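PDB 4Z80: EGF family domain-containing protein, which binds a peptide of the rhoptry neck protein RON2L1 and probably acts as a parasite surface receptor at the moving junction during host-cell invasion. Local coordinates for residues I249-T263 and S277-L291. Sequence-based numbering, arbitrary orientation.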
ATOM      1  N   ILE A 249      -4.125   9.782  11.060  1.00 19.36           N
ATOM      2  CA  ILE A 249      -3.451   9.306   9.852  1.00 17.99           C
ATOM      3  C   ILE A 249      -3.075  10.506   8.991  1.00 16.98           C
ATOM      4  O   ILE A 249      -3.806  10.903   8.090  1.00 20.78           O
ATOM      5  CB  ILE A 249      -4.326   8.319   9.060  1.00 15.33           C
ATOM      6  CG1 ILE A 249      -4.785   7.174   9.967  1.00 18.88           C
ATOM      7  CG2 ILE A 249      -3.527   7.757   7.879  1.00 17.98           C
ATOM      8  CD1 ILE A 249      -5.694   6.145   9.294  1.00 19.11           C
ATOM      9  N   THR A 250      -1.909  11.067   9.282  1.00 18.46           N
ATOM     10  CA  THR A 250      -1.510  12.348   8.711  1.00 18.84           C
ATOM     11  C   THR A 250      -0.591  12.217   7.498  1.00 20.34           C
ATOM     12  O   THR A 250      -0.347  13.196   6.797  1.00 21.73           O
ATOM     13  CB  THR A 250      -0.800  13.218   9.770  1.00 22.03           C
ATOM     14  OG1 THR A 250       0.317  12.507  10.315  1.00 25.01           O
ATOM     15  CG2 THR A 250      -1.756  13.566  10.900  1.00 28.01           C
ATOM     16  N   GLY A 251      -0.094  11.013   7.241  1.00 17.03           N
ATOM     17  CA  GLY A 251       0.852  10.810   6.161  1.00 15.38           C
ATOM     18  C   GLY A 251       0.973   9.345   5.819  1.00 14.99           C
ATOM     19  O   GLY A 251       0.349   8.505   6.456  1.00 14.87           O
ATOM     20  N   PRO A 252       1.784   9.029   4.802  1.00 13.54           N
ATOM     21  CA  PRO A 252       1.888   7.635   4.356  1.00 14.44           C
ATOM     22  C   PRO A 252       2.375   6.674   5.437  1.00 13.66           C
ATOM     23  O   PRO A 252       1.903   5.543   5.458  1.00 14.54           O
ATOM     24  CB  PRO A 252       2.881   7.703   3.189  1.00 17.52           C
ATOM     25  CG  PRO A 252       3.446   9.075   3.180  1.00 19.19           C
ATOM     26  CD  PRO A 252       2.491   9.961   3.910  1.00 16.21           C
ATOM     27  N   PHE A 253       3.285   7.073   6.321  1.00 14.83           N
ATOM     28  CA  PHE A 253       3.729   6.134   7.344  1.00 13.79           C
ATOM     29  C   PHE A 253       2.601   5.799   8.321  1.00 14.18           C
ATOM     30  O   PHE A 253       2.436   4.645   8.720  1.00 14.21           O
ATOM     31  CB  PHE A 253       4.934   6.662   8.117  1.00 17.72           C
ATOM     32  CG  PHE A 253       5.308   5.793   9.283  1.00 16.80           C
ATOM     33  CD1 PHE A 253       5.799   4.512   9.081  1.00 16.38           C
ATOM     34  CD2 PHE A 253       5.120   6.235  10.583  1.00 17.92           C
ATOM     35  CE1 PHE A 253       6.114   3.702  10.144  1.00 14.36           C
ATOM     36  CE2 PHE A 253       5.440   5.428  11.654  1.00 19.87           C
ATOM     37  CZ  PHE A 253       5.935   4.156  11.439  1.00 18.69           C
ATOM     38  N   GLU A 254       1.819   6.799   8.712  1.00 15.48           N
ATOM     39  CA  GLU A 254       0.692   6.543   9.593  1.00 16.04           C
ATOM     40  C   GLU A 254      -0.316   5.604   8.922  1.00 14.96           C
ATOM     41  O   GLU A 254      -0.929   4.768   9.575  1.00 15.82           O
ATOM     42  CB  GLU A 254       0.039   7.859  10.002  1.00 16.51           C
ATOM     43  CG  GLU A 254       0.905   8.697  10.952  1.00 23.68           C
ATOM     44  CD  GLU A 254       2.060   9.419  10.264  1.00 28.11           C
ATOM     45  OE1 GLU A 254       2.053   9.546   9.020  1.00 21.05           O
ATOM     46  OE2 GLU A 254       2.984   9.866  10.980  1.00 32.95           O
ATOM     47  N   CYS A 255      -0.452   5.719   7.605  1.00 14.71           N
ATOM     48  CA  CYS A 255      -1.322   4.819   6.860  1.00 14.99           C
ATOM     49  C   CYS A 255      -0.809   3.378   6.969  1.00 14.49           C
ATOM     50  O   CYS A 255      -1.598   2.446   7.145  1.00 14.74           O
ATOM     51  CB  CYS A 255      -1.407   5.280   5.404  1.00 17.56           C
ATOM     52  SG  CYS A 255      -2.570   4.355   4.380  1.00 19.32           S
ATOM     53  N   SER A 256       0.508   3.186   6.891  1.00 12.40           N
ATOM     54  CA  SER A 256       1.082   1.840   7.046  1.00 13.10           C
ATOM     55  C   SER A 256       0.782   1.258   8.436  1.00 13.96           C
ATOM     56  O   SER A 256       0.606   0.046   8.575  1.00 13.84           O
ATOM     57  CB  SER A 256       2.599   1.843   6.786  1.00 15.52           C
ATOM     58  OG  SER A 256       3.352   2.362   7.878  1.00 14.54           O
ATOM     59  N   ILE A 257       0.706   2.114   9.457  1.00 14.47           N
ATOM     60  CA  ILE A 257       0.414   1.646  10.806  1.00 14.05           C
ATOM     61  C   ILE A 257      -0.995   1.067  10.864  1.00 10.48           C
ATOM     62  O   ILE A 257      -1.235   0.068  11.547  1.00 14.32           O
ATOM     63  CB  ILE A 257       0.565   2.783  11.852  1.00 11.96           C
ATOM     64  CG1 ILE A 257       2.048   3.131  12.042  1.00 15.92           C
ATOM     65  CG2 ILE A 257      -0.073   2.392  13.203  1.00 16.80           C
ATOM     66  CD1 ILE A 257       2.302   4.343  12.943  1.00 19.07           C
ATOM     67  N   LEU A 258      -1.941   1.688  10.161  1.00 13.45           N
ATOM     68  CA  LEU A 258      -3.289   1.139  10.111  1.00 12.23           C
ATOM     69  C   LEU A 258      -3.249  -0.299   9.595  1.00 13.74           C
ATOM     70  O   LEU A 258      -3.908  -1.175  10.139  1.00 13.01           O
ATOM     71  CB  LEU A 258      -4.213   2.000   9.238  1.00 15.15           C
ATOM     72  CG  LEU A 258      -5.662   1.508   9.132  1.00 13.74           C
ATOM     73  CD1 LEU A 258      -6.339   1.455  10.508  1.00 17.10           C
ATOM     74  CD2 LEU A 258      -6.464   2.386   8.180  1.00 14.12           C
ATOM     75  N   SER A 259      -2.446  -0.557   8.565  1.00 13.02           N
ATOM     76  CA  SER A 259      -2.292  -1.923   8.070  1.00 12.02           C
ATOM     77  C   SER A 259      -1.628  -2.851   9.075  1.00 12.49           C
ATOM     78  O   SER A 259      -2.116  -3.949   9.338  1.00 14.64           O
ATOM     79  CB  SER A 259      -1.478  -1.944   6.774  1.00 13.95           C
ATOM     80  OG  SER A 259      -1.026  -3.274   6.528  1.00 13.67           O
ATOM     81  N   ARG A 260      -0.503  -2.409   9.627  1.00 12.32           N
ATOM     82  CA  ARG A 260       0.247  -3.202  10.595  1.00 11.60           C
ATOM     83  C   ARG A 260      -0.657  -3.741  11.695  1.00 12.18           C
ATOM     84  O   ARG A 260      -0.569  -4.903  12.095  1.00 14.86           O
ATOM     85  CB  ARG A 260       1.356  -2.347  11.212  1.00 13.52           C
ATOM     86  CG  ARG A 260       2.125  -3.039  12.309  1.00 14.49           C
ATOM     87  CD  ARG A 260       3.165  -2.134  12.919  1.00 16.40           C
ATOM     88  NE  ARG A 260       3.823  -2.789  14.034  1.00 14.60           N
ATOM     89  CZ  ARG A 260       4.777  -2.230  14.773  1.00 16.62           C
ATOM     90  NH1 ARG A 260       5.174  -0.993  14.524  1.00 16.03           N
ATOM     91  NH2 ARG A 260       5.327  -2.916  15.765  1.00 17.94           N
ATOM     92  N   CYS A 261      -1.542  -2.879  12.170  1.00 14.53           N
ATOM     93  CA  CYS A 261      -2.276  -3.159  13.396  1.00 14.39           C
ATOM     94  C   CYS A 261      -3.576  -3.937  13.199  1.00 18.92           C
ATOM     95  O   CYS A 261      -4.142  -4.430  14.175  1.00 16.55           O
ATOM     96  CB  CYS A 261      -2.591  -1.848  14.118  1.00 13.50           C
ATOM     97  SG  CYS A 261      -1.136  -0.944  14.667  1.00 17.12           S
ATOM     98  N   THR A 262      -4.055  -4.051  11.962  1.00 15.46           N
ATOM     99  CA  THR A 262      -5.390  -4.611  11.726  1.00 12.83           C
ATOM    100  C   THR A 262      -5.413  -6.012  11.106  1.00 13.82           C
ATOM    101  O   THR A 262      -6.484  -6.528  10.813  1.00 14.70           O
ATOM    102  CB  THR A 262      -6.235  -3.686  10.817  1.00 12.39           C
ATOM    103  OG1 THR A 262      -5.519  -3.383   9.608  1.00 14.90           O
ATOM    104  CG2 THR A 262      -6.573  -2.395  11.539  1.00 15.86           C
ATOM    105  N   THR A 263      -4.249  -6.632  10.919  1.00 13.55           N
ATOM    106  CA  THR A 263      -4.174  -7.994  10.393  1.00 12.84           C
ATOM    107  C   THR A 263      -5.165  -8.960  11.045  1.00 14.71           C
ATOM    108  O   THR A 263      -5.888  -9.683  10.355  1.00 14.58           O
ATOM    109  CB  THR A 263      -2.742  -8.549  10.565  1.00 12.82           C
ATOM    110  OG1 THR A 263      -1.863  -7.868   9.654  1.00 14.60           O
ATOM    111  CG2 THR A 263      -2.667 -10.062  10.327  1.00 15.93           C
ATOM    112  N   SER A 277      -0.314  -8.043   6.622  1.00 13.91           N
ATOM    113  CA  SER A 277       0.637  -7.054   6.141  1.00 12.73           C
ATOM    114  C   SER A 277       0.181  -6.423   4.830  1.00 13.21           C
ATOM    115  O   SER A 277       0.948  -6.290   3.879  1.00 11.26           O
ATOM    116  CB  SER A 277       2.021  -7.689   5.994  1.00 13.94           C
ATOM    117  OG  SER A 277       2.433  -8.204   7.250  1.00 15.39           O
ATOM    118  N   LEU A 278      -1.074  -6.003   4.807  1.00 11.59           N
ATOM    119  CA  LEU A 278      -1.680  -5.512   3.580  1.00 10.35           C
ATOM    120  C   LEU A 278      -1.071  -4.191   3.153  1.00 11.57           C
ATOM    121  O   LEU A 278      -0.832  -3.316   3.983  1.00 12.93           O
ATOM    122  CB  LEU A 278      -3.188  -5.344   3.756  1.00 11.76           C
ATOM    123  CG  LEU A 278      -3.979  -6.623   4.032  1.00 12.35           C
ATOM    124  CD1 LEU A 278      -5.456  -6.296   4.186  1.00 12.86           C
ATOM    125  CD2 LEU A 278      -3.777  -7.656   2.944  1.00 11.84           C
ATOM    126  N   PRO A 279      -0.848  -4.019   1.845  1.00 10.46           N
ATOM    127  CA  PRO A 279      -0.452  -2.703   1.358  1.00 11.20           C
ATOM    128  C   PRO A 279      -1.636  -1.738   1.383  1.00 11.02           C
ATOM    129  O   PRO A 279      -2.779  -2.149   1.619  1.00 10.56           O
ATOM    130  CB  PRO A 279       0.023  -2.995  -0.068  1.00 11.29           C
ATOM    131  CG  PRO A 279      -0.809  -4.125  -0.510  1.00 10.80           C
ATOM    132  CD  PRO A 279      -1.082  -4.960   0.735  1.00 10.60           C
ATOM    133  N   ALA A 280      -1.367  -0.460   1.151  1.00 12.20           N
ATOM    134  CA  ALA A 280      -2.399   0.556   1.227  1.00 11.12           C
ATOM    135  C   ALA A 280      -2.132   1.687   0.254  1.00 11.92           C
ATOM    136  O   ALA A 280      -0.999   1.902  -0.178  1.00 13.17           O
ATOM    137  CB  ALA A 280      -2.504   1.103   2.656  1.00 11.79           C
ATOM    138  N   MET A 281      -3.203   2.396  -0.090  1.00 12.45           N
ATOM    139  CA  MET A 281      -3.135   3.635  -0.849  1.00 10.70           C
ATOM    140  C   MET A 281      -3.420   4.824   0.062  1.00 12.90           C
ATOM    141  O   MET A 281      -4.435   4.839   0.749  1.00 13.83           O
ATOM    142  CB  MET A 281      -4.152   3.621  -1.983  1.00 11.96           C
ATOM    143  CG  MET A 281      -3.934   2.540  -3.024  1.00 12.28           C
ATOM    144  SD  MET A 281      -2.333   2.652  -3.861  1.00 12.95           S
ATOM    145  CE  MET A 281      -2.409   4.320  -4.494  1.00 14.59           C
ATOM    146  N   PHE A 282      -2.526   5.805   0.066  1.00 10.89           N
ATOM    147  CA  PHE A 282      -2.758   7.063   0.765  1.00 13.10           C
ATOM    148  C   PHE A 282      -2.975   8.177  -0.241  1.00 14.49           C
ATOM    149  O   PHE A 282      -2.265   8.267  -1.237  1.00 13.82           O
ATOM    150  CB  PHE A 282      -1.582   7.389   1.677  1.00 13.60           C
ATOM    151  CG  PHE A 282      -1.804   8.597   2.542  1.00 15.78           C
ATOM    152  CD1 PHE A 282      -2.702   8.548   3.595  1.00 16.84           C
ATOM    153  CD2 PHE A 282      -1.102   9.769   2.315  1.00 16.82           C
ATOM    154  CE1 PHE A 282      -2.911   9.654   4.401  1.00 17.81           C
ATOM    155  CE2 PHE A 282      -1.305  10.885   3.123  1.00 18.71           C
ATOM    156  CZ  PHE A 282      -2.210  10.822   4.167  1.00 17.24           C
ATOM    157  N   ASP A 283      -3.981   9.009   0.015  1.00 14.28           N
ATOM    158  CA  ASP A 283      -4.274  10.163  -0.820  1.00 13.77           C
ATOM    159  C   ASP A 283      -3.792  11.430  -0.101  1.00 17.36           C
ATOM    160  O   ASP A 283      -4.357  11.818   0.928  1.00 16.90           O
ATOM    161  CB  ASP A 283      -5.774  10.210  -1.118  1.00 18.24           C
ATOM    162  CG  ASP A 283      -6.148  11.260  -2.150  1.00 18.24           C
ATOM    163  OD1 ASP A 283      -5.488  12.317  -2.220  1.00 21.01           O
ATOM    164  OD2 ASP A 283      -7.128  11.030  -2.894  1.00 21.95           O
ATOM    165  N   MET A 284      -2.738  12.051  -0.633  1.00 15.68           N
ATOM    166  CA  MET A 284      -2.121  13.222  -0.002  1.00 19.09           C
ATOM    167  C   MET A 284      -3.076  14.399   0.077  1.00 21.16           C
ATOM    168  O   MET A 284      -2.927  15.261   0.942  1.00 23.07           O
ATOM    169  CB  MET A 284      -0.869  13.666  -0.767  1.00 20.13           C
ATOM    170  CG  MET A 284       0.250  12.646  -0.843  1.00 21.45           C
ATOM    171  SD  MET A 284       1.132  12.369   0.702  1.00 24.43           S
ATOM    172  CE  MET A 284       1.925  13.963   0.923  1.00 29.88           C
ATOM    173  N   SER A 285      -4.042  14.455  -0.833  1.00 18.38           N
ATOM    174  CA  SER A 285      -4.912  15.622  -0.901  1.00 21.73           C
ATOM    175  C   SER A 285      -6.087  15.504   0.075  1.00 24.79           C
ATOM    176  O   SER A 285      -6.516  16.511   0.637  1.00 26.84           O
ATOM    177  CB  SER A 285      -5.413  15.836  -2.330  1.00 21.82           C
ATOM    178  OG  SER A 285      -6.284  14.804  -2.738  1.00 33.80           O
ATOM    179  N   THR A 286      -6.580  14.288   0.303  1.00 21.32           N
ATOM    180  CA  THR A 286      -7.766  14.093   1.144  1.00 17.94           C
ATOM    181  C   THR A 286      -7.459  13.463   2.501  1.00 20.00           C
ATOM    182  O   THR A 286      -8.297  13.497   3.409  1.00 22.74           O
ATOM    183  CB  THR A 286      -8.800  13.211   0.442  1.00 22.46           C
ATOM    184  OG1 THR A 286      -8.283  11.877   0.315  1.00 19.78           O
ATOM    185  CG2 THR A 286      -9.138  13.766  -0.936  1.00 24.24           C
ATOM    186  N   GLY A 287      -6.277  12.873   2.635  1.00 17.55           N
ATOM    187  CA  GLY A 287      -5.910  12.149   3.835  1.00 18.23           C
ATOM    188  C   GLY A 287      -6.489  10.744   3.919  1.00 14.44           C
ATOM    189  O   GLY A 287      -6.304  10.059   4.923  1.00 17.57           O
ATOM    190  N   GLU A 288      -7.165  10.284   2.873  1.00 16.95           N
ATOM    191  CA  GLU A 288      -7.746   8.951   2.926  1.00 16.04           C
ATOM    192  C   GLU A 288      -6.674   7.858   2.893  1.00 15.02           C
ATOM    193  O   GLU A 288      -5.777   7.875   2.038  1.00 16.14           O
ATOM    194  CB  GLU A 288      -8.736   8.736   1.784  1.00 17.28           C
ATOM    195  CG  GLU A 288      -9.376   7.357   1.840  1.00 16.33           C
ATOM    196  CD  GLU A 288     -10.565   7.209   0.921  1.00 21.44           C
ATOM    197  OE1 GLU A 288     -10.711   8.031  -0.010  1.00 28.60           O
ATOM    198  OE2 GLU A 288     -11.357   6.272   1.134  1.00 17.88           O
ATOM    199  N   CYS A 289      -6.786   6.913   3.824  1.00 15.41           N
ATOM    200  CA  CYS A 289      -5.954   5.711   3.862  1.00 14.72           C
ATOM    201  C   CYS A 289      -6.844   4.515   3.548  1.00 14.69           C
ATOM    202  O   CYS A 289      -7.775   4.221   4.298  1.00 16.20           O
ATOM    203  CB  CYS A 289      -5.283   5.552   5.233  1.00 15.55           C
ATOM    204  SG  CYS A 289      -4.298   4.055   5.455  1.00 19.91           S
ATOM    205  N   ARG A 290      -6.565   3.832   2.441  1.00 12.79           N
ATOM    206  CA  ARG A 290      -7.377   2.695   2.004  1.00 12.33           C
ATOM    207  C   ARG A 290      -6.517   1.440   1.937  1.00 12.77           C
ATOM    208  O   ARG A 290      -5.540   1.396   1.197  1.00 13.42           O
ATOM    209  CB  ARG A 290      -8.006   2.976   0.641  1.00 11.86           C
ATOM    210  CG  ARG A 290      -9.144   2.043   0.295  1.00 13.23           C
ATOM    211  CD  ARG A 290     -10.463   2.571   0.868  1.00 13.41           C
ATOM    212  NE  ARG A 290     -11.561   1.638   0.639  1.00 12.50           N
ATOM    213  CZ  ARG A 290     -12.133   1.438  -0.545  1.00 12.84           C
ATOM    214  NH1 ARG A 290     -11.697   2.102  -1.609  1.00 12.14           N
ATOM    215  NH2 ARG A 290     -13.124   0.572  -0.670  1.00 12.16           N
ATOM    216  N   LEU A 291      -6.869   0.431   2.726  1.00 11.32           N
ATOM    217  CA  LEU A 291      -6.177  -0.851   2.696  1.00 10.93           C
ATOM    218  C   LEU A 291      -6.517  -1.588   1.409  1.00 12.57           C
ATOM    219  O   LEU A 291      -7.661  -1.541   0.958  1.00 11.33           O
ATOM    220  CB  LEU A 291      -6.566  -1.704   3.903  1.00 11.89           C
ATOM    221  CG  LEU A 291      -6.272  -1.092   5.276  1.00 12.00           C
ATOM    222  CD1 LEU A 291      -6.791  -2.020   6.356  1.00 14.66           C
ATOM    223  CD2 LEU A 291      -4.799  -0.807   5.481  1.00 15.53           C
TER
HETATM  224  O   HOH W   1      -6.527  10.695   7.361  1.00 29.04           O
HETATM  225  O   HOH W   2      -2.549  -6.011   7.503  1.00 13.30           O
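The ring of F282 lies under the first turn of helix 252-262 and illustrates how an aromatic side chain can pack against a helix start through backbone as much as side-chain atoms. One face carries the peptide unit between G251 and P252: G251 C stands 3.8 Å above the plane over the ring centre, and P252 N lies nearer the rim. At the edge, I249 O approaches close to the ring plane, while the sulfur of M284 sits in plane and also meets P252 CD. I249 runs alongside the ring in the opposite sense, its CG2 4.0 Å from F282 CE1, and the same methyl touches C289 CB. G251 is the N-cap residue, so F282 covers the point where the helix begins.

One turn on, C255 SG is bonded to C289 SG at 2.1 Å with a torsion of 84° about the S–S bond, near the relaxed right angle. C255 SG stands anti to its backbone N (chi1 -175°), and C289 SG is placed likewise, which carries both into the gap between helix and sheet, where A280 CB packs on C255 SG and L258 CD2 on C289 SG. The disulfide thus pins helix 252-262 to the hairpin of strands 280-283 and 289-291 within the PAN-type domain of this AMA protein; strand 329-332 continues the antiparallel sheet beyond 280-283.

Farther along the helix, L291 CD2 packs on S259 CB at 3.7 Å. The S259 hydroxyl donates to L278 O over 2.6 Å, lying in the carbonyl plane on a lone pair at a C=O...O angle of 132°, and is also hydrogen-bonded to S334. A water beside this bond donates to S259 O, accepts from L278 N at 3.1 Å and pairs with T263 OG1, bridging S259 and T263 to L278, just ahead of the hairpin.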